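Local coordinates for protein Bacint_00347 (Bacteroides intestinalis DSM 17393, PDB 5MUM) that hydrolyses glycosidic bonds, probably as a rhamnosidase built on a beta-propeller, at residues 28-33 with 424-429. Numbering follows the deposited sequence.
Sequences LVEVGN and PVYVLE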
ATOM      1  N   LEU A  28     -11.183 -18.829   2.376  1.00 20.85           N
ATOM      2  CA  LEU A  28     -11.508 -17.648   3.163  1.00 21.35           C
ATOM      3  C   LEU A  28     -11.339 -18.032   4.623  1.00 19.61           C
ATOM      4  O   LEU A  28     -12.069 -18.873   5.101  1.00 20.58           O
ATOM      5  CB  LEU A  28     -12.947 -17.263   2.866  1.00 22.02           C
ATOM      6  CG  LEU A  28     -13.367 -15.827   2.928  1.00 24.55           C
ATOM      7  CD1 LEU A  28     -12.543 -14.919   2.031  1.00 24.07           C
ATOM      8  CD2 LEU A  28     -14.842 -15.762   2.561  1.00 25.84           C
ATOM      9  N   VAL A  29     -10.375 -17.450   5.320  1.00 16.77           N
ATOM     10  CA  VAL A  29     -10.110 -17.807   6.717  1.00 16.42           C
ATOM     11  C   VAL A  29     -10.604 -16.691   7.601  1.00 16.02           C
ATOM     12  O   VAL A  29     -10.034 -15.583   7.610  1.00 14.85           O
ATOM     13  CB  VAL A  29      -8.605 -18.040   6.949  1.00 16.04           C
ATOM     14  CG1 VAL A  29      -8.325 -18.432   8.399  1.00 16.50           C
ATOM     15  CG2 VAL A  29      -8.077 -19.084   5.983  1.00 16.59           C
ATOM     16  N   GLU A  30     -11.639 -16.971   8.383  1.00 15.51           N
ATOM     17  CA  GLU A  30     -12.214 -15.945   9.239  1.00 16.28           C
ATOM     18  C   GLU A  30     -11.279 -15.591  10.386  1.00 16.09           C
ATOM     19  O   GLU A  30     -10.636 -16.475  10.973  1.00 15.92           O
ATOM     20  CB  GLU A  30     -13.587 -16.402   9.753  1.00 18.20           C
ATOM     21  CG  GLU A  30     -14.356 -15.334  10.516  1.00 20.59           C
ATOM     22  CD  GLU A  30     -15.832 -15.699  10.686  1.00 24.61           C
ATOM     23  OE1 GLU A  30     -16.215 -16.852  10.373  1.00 26.07           O
ATOM     24  OE2 GLU A  30     -16.620 -14.831  11.098  1.00 25.76           O
ATOM     25  N   VAL A  31     -11.187 -14.298  10.679  1.00 15.03           N
ATOM     26  CA  VAL A  31     -10.351 -13.806  11.746  1.00 14.70           C
ATOM     27  C   VAL A  31     -11.230 -13.364  12.902  1.00 15.23           C
ATOM     28  O   VAL A  31     -11.150 -13.907  14.006  1.00 15.07           O
ATOM     29  CB  VAL A  31      -9.459 -12.647  11.273  1.00 14.71           C
ATOM     30  CG1 VAL A  31      -8.567 -12.160  12.405  1.00 14.95           C
ATOM     31  CG2 VAL A  31      -8.633 -13.081  10.072  1.00 14.81           C
ATOM     32  N   GLY A  32     -12.067 -12.368  12.661  1.00 15.20           N
ATOM     33  CA  GLY A  32     -12.869 -11.761  13.718  1.00 15.06           C
ATOM     34  C   GLY A  32     -13.576 -10.559  13.143  1.00 15.32           C
ATOM     35  O   GLY A  32     -13.243 -10.111  12.031  1.00 16.15           O
ATOM     36  N   ASN A  33     -14.531 -10.012  13.889  1.00 14.88           N
ATOM     37  CA  ASN A  33     -15.351  -8.925  13.386  1.00 14.56           C
ATOM     38  C   ASN A  33     -14.602  -7.609  13.468  1.00 13.48           C
ATOM     39  O   ASN A  33     -13.953  -7.320  14.479  1.00 12.92           O
ATOM     40  CB  ASN A  33     -16.664  -8.833  14.150  1.00 16.73           C
ATOM     41  CG  ASN A  33     -17.651  -9.944  13.795  1.00 18.43           C
ATOM     42  OD1 ASN A  33     -17.523 -10.656  12.798  1.00 17.99           O
ATOM     43  ND2 ASN A  33     -18.696 -10.051  14.613  1.00 21.92           N
ATOM     44  N   PRO A 424     -17.176  -9.615   9.429  1.00 14.20           N
ATOM     45  CA  PRO A 424     -16.001 -10.434   9.618  1.00 13.70           C
ATOM     46  C   PRO A 424     -14.822 -10.005   8.732  1.00 13.37           C
ATOM     47  O   PRO A 424     -14.993  -9.759   7.523  1.00 13.36           O
ATOM     48  CB  PRO A 424     -16.455 -11.815   9.187  1.00 14.65           C
ATOM     49  CG  PRO A 424     -17.951 -11.805   9.229  1.00 15.15           C
ATOM     50  CD  PRO A 424     -18.396 -10.402   9.130  1.00 15.23           C
ATOM     51  N   VAL A 425     -13.651  -9.940   9.350  1.00 12.90           N
ATOM     52  CA  VAL A 425     -12.375  -9.868   8.648  1.00 12.30           C
ATOM     53  C   VAL A 425     -11.953 -11.268   8.252  1.00 12.10           C
ATOM     54  O   VAL A 425     -12.011 -12.202   9.057  1.00 12.34           O
ATOM     55  CB  VAL A 425     -11.310  -9.206   9.547  1.00 12.23           C
ATOM     56  CG1 VAL A 425      -9.915  -9.254   8.929  1.00 12.44           C
ATOM     57  CG2 VAL A 425     -11.715  -7.777   9.841  1.00 13.12           C
ATOM     58  N   TYR A 426     -11.527 -11.427   7.006  1.00 11.71           N
ATOM     59  CA  TYR A 426     -10.991 -12.684   6.520  1.00 12.22           C
ATOM     60  C   TYR A 426      -9.604 -12.493   5.986  1.00 11.88           C
ATOM     61  O   TYR A 426      -9.255 -11.404   5.528  1.00 11.99           O
ATOM     62  CB  TYR A 426     -11.825 -13.217   5.366  1.00 12.64           C
ATOM     63  CG  TYR A 426     -13.266 -13.478   5.668  1.00 14.09           C
ATOM     64  CD1 TYR A 426     -13.673 -14.691   6.234  1.00 15.11           C
ATOM     65  CD2 TYR A 426     -14.241 -12.526   5.363  1.00 15.15           C
ATOM     66  CE1 TYR A 426     -15.016 -14.948   6.492  1.00 15.69           C
ATOM     67  CE2 TYR A 426     -15.569 -12.765   5.628  1.00 16.43           C
ATOM     68  CZ  TYR A 426     -15.948 -13.970   6.193  1.00 16.59           C
ATOM     69  OH  TYR A 426     -17.268 -14.173   6.426  1.00 17.86           O
ATOM     70  N   VAL A 427      -8.819 -13.555   6.013  1.00 11.36           N
ATOM     71  CA  VAL A 427      -7.689 -13.667   5.118  1.00 11.69           C
ATOM     72  C   VAL A 427      -8.158 -14.569   4.002  1.00 12.09           C
ATOM     73  O   VAL A 427      -8.592 -15.689   4.255  1.00 11.76           O
ATOM     74  CB  VAL A 427      -6.443 -14.247   5.785  1.00 11.46           C
ATOM     75  CG1 VAL A 427      -5.324 -14.431   4.761  1.00 11.61           C
ATOM     76  CG2 VAL A 427      -6.022 -13.324   6.913  1.00 12.27           C
ATOM     77  N   LEU A 428      -8.080 -14.069   2.775  1.00 12.16           N
ATOM     78  CA  LEU A 428      -8.426 -14.827   1.585  1.00 12.49           C
ATOM     79  C   LEU A 428      -7.100 -15.351   1.031  1.00 12.81           C
ATOM     80  O   LEU A 428      -6.236 -14.573   0.621  1.00 11.45           O
ATOM     81  CB  LEU A 428      -9.172 -13.949   0.578  1.00 12.90           C
ATOM     82  CG  LEU A 428      -9.941 -14.685  -0.548  1.00 14.25           C
ATOM     83  CD1 LEU A 428     -10.741 -13.690  -1.358  1.00 15.30           C
ATOM     84  CD2 LEU A 428      -9.035 -15.427  -1.477  1.00 16.23           C
ATOM     85  N   GLU A 429      -6.942 -16.679   1.067  1.00 13.06           N
ATOM     86  CA  GLU A 429      -5.775 -17.360   0.532  1.00 13.63           C
ATOM     87  C   GLU A 429      -6.107 -17.729  -0.914  1.00 14.70           C
ATOM     88  O   GLU A 429      -6.968 -18.544  -1.154  1.00 15.07           O
ATOM     89  CB  GLU A 429      -5.484 -18.588   1.378  1.00 14.35           C
ATOM     90  CG  GLU A 429      -5.368 -18.283   2.883  1.00 14.15           C
ATOM     91  CD  GLU A 429      -5.049 -19.517   3.707  1.00 15.88           C
ATOM     92  OE1 GLU A 429      -5.292 -20.638   3.202  1.00 16.69           O
ATOM     93  OE2 GLU A 429      -4.592 -19.398   4.867  1.00 16.03           O
TER
HETATM   94  O   HOH W   1     -18.078 -15.821   8.393  1.00 34.02           O
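Leu28 sits over one face of the Tyr426 ring, its CG 3.9 Å from the centroid in a CH-pi contact offset toward the rim, near CD1. The same leucine sends CD1 to Leu428 CG (3.7 Å). With CG anti to the carbonyl carbon (chi1 -59°), the Tyr426 ring reaches across toward Glu30, its CE1 3.8 Å from Glu30 CB. One water joins the two polar ends, 2.7 Å from Tyr426 OH and weakly bonded to Glu30 OE1; the carboxylate and ring planes are 41° apart.

These antiparallel strands bring the two ends of the chain together in one blade, the Velcro closure of a beta-propeller, with 423-429 running between 27-34 and 403-407. Val29 and Val427 exchange two backbone N-H...O hydrogen bonds. Further along, at a beta bulge, Val31 N donates to Val425 O (2.8 Å) and Val425 N to Gly32 O (2.7 Å). On the other side of the sheet from Tyr426, Val31 CG2 meets Val427 CG2 at 4.1 Å, and the valines pack on the blade containing strands 56-62 and 67-74. The Glu429 carboxylate lies against Val29 CG2, with OE1 salt-bridged to Arg27 and OE2 to Arg73.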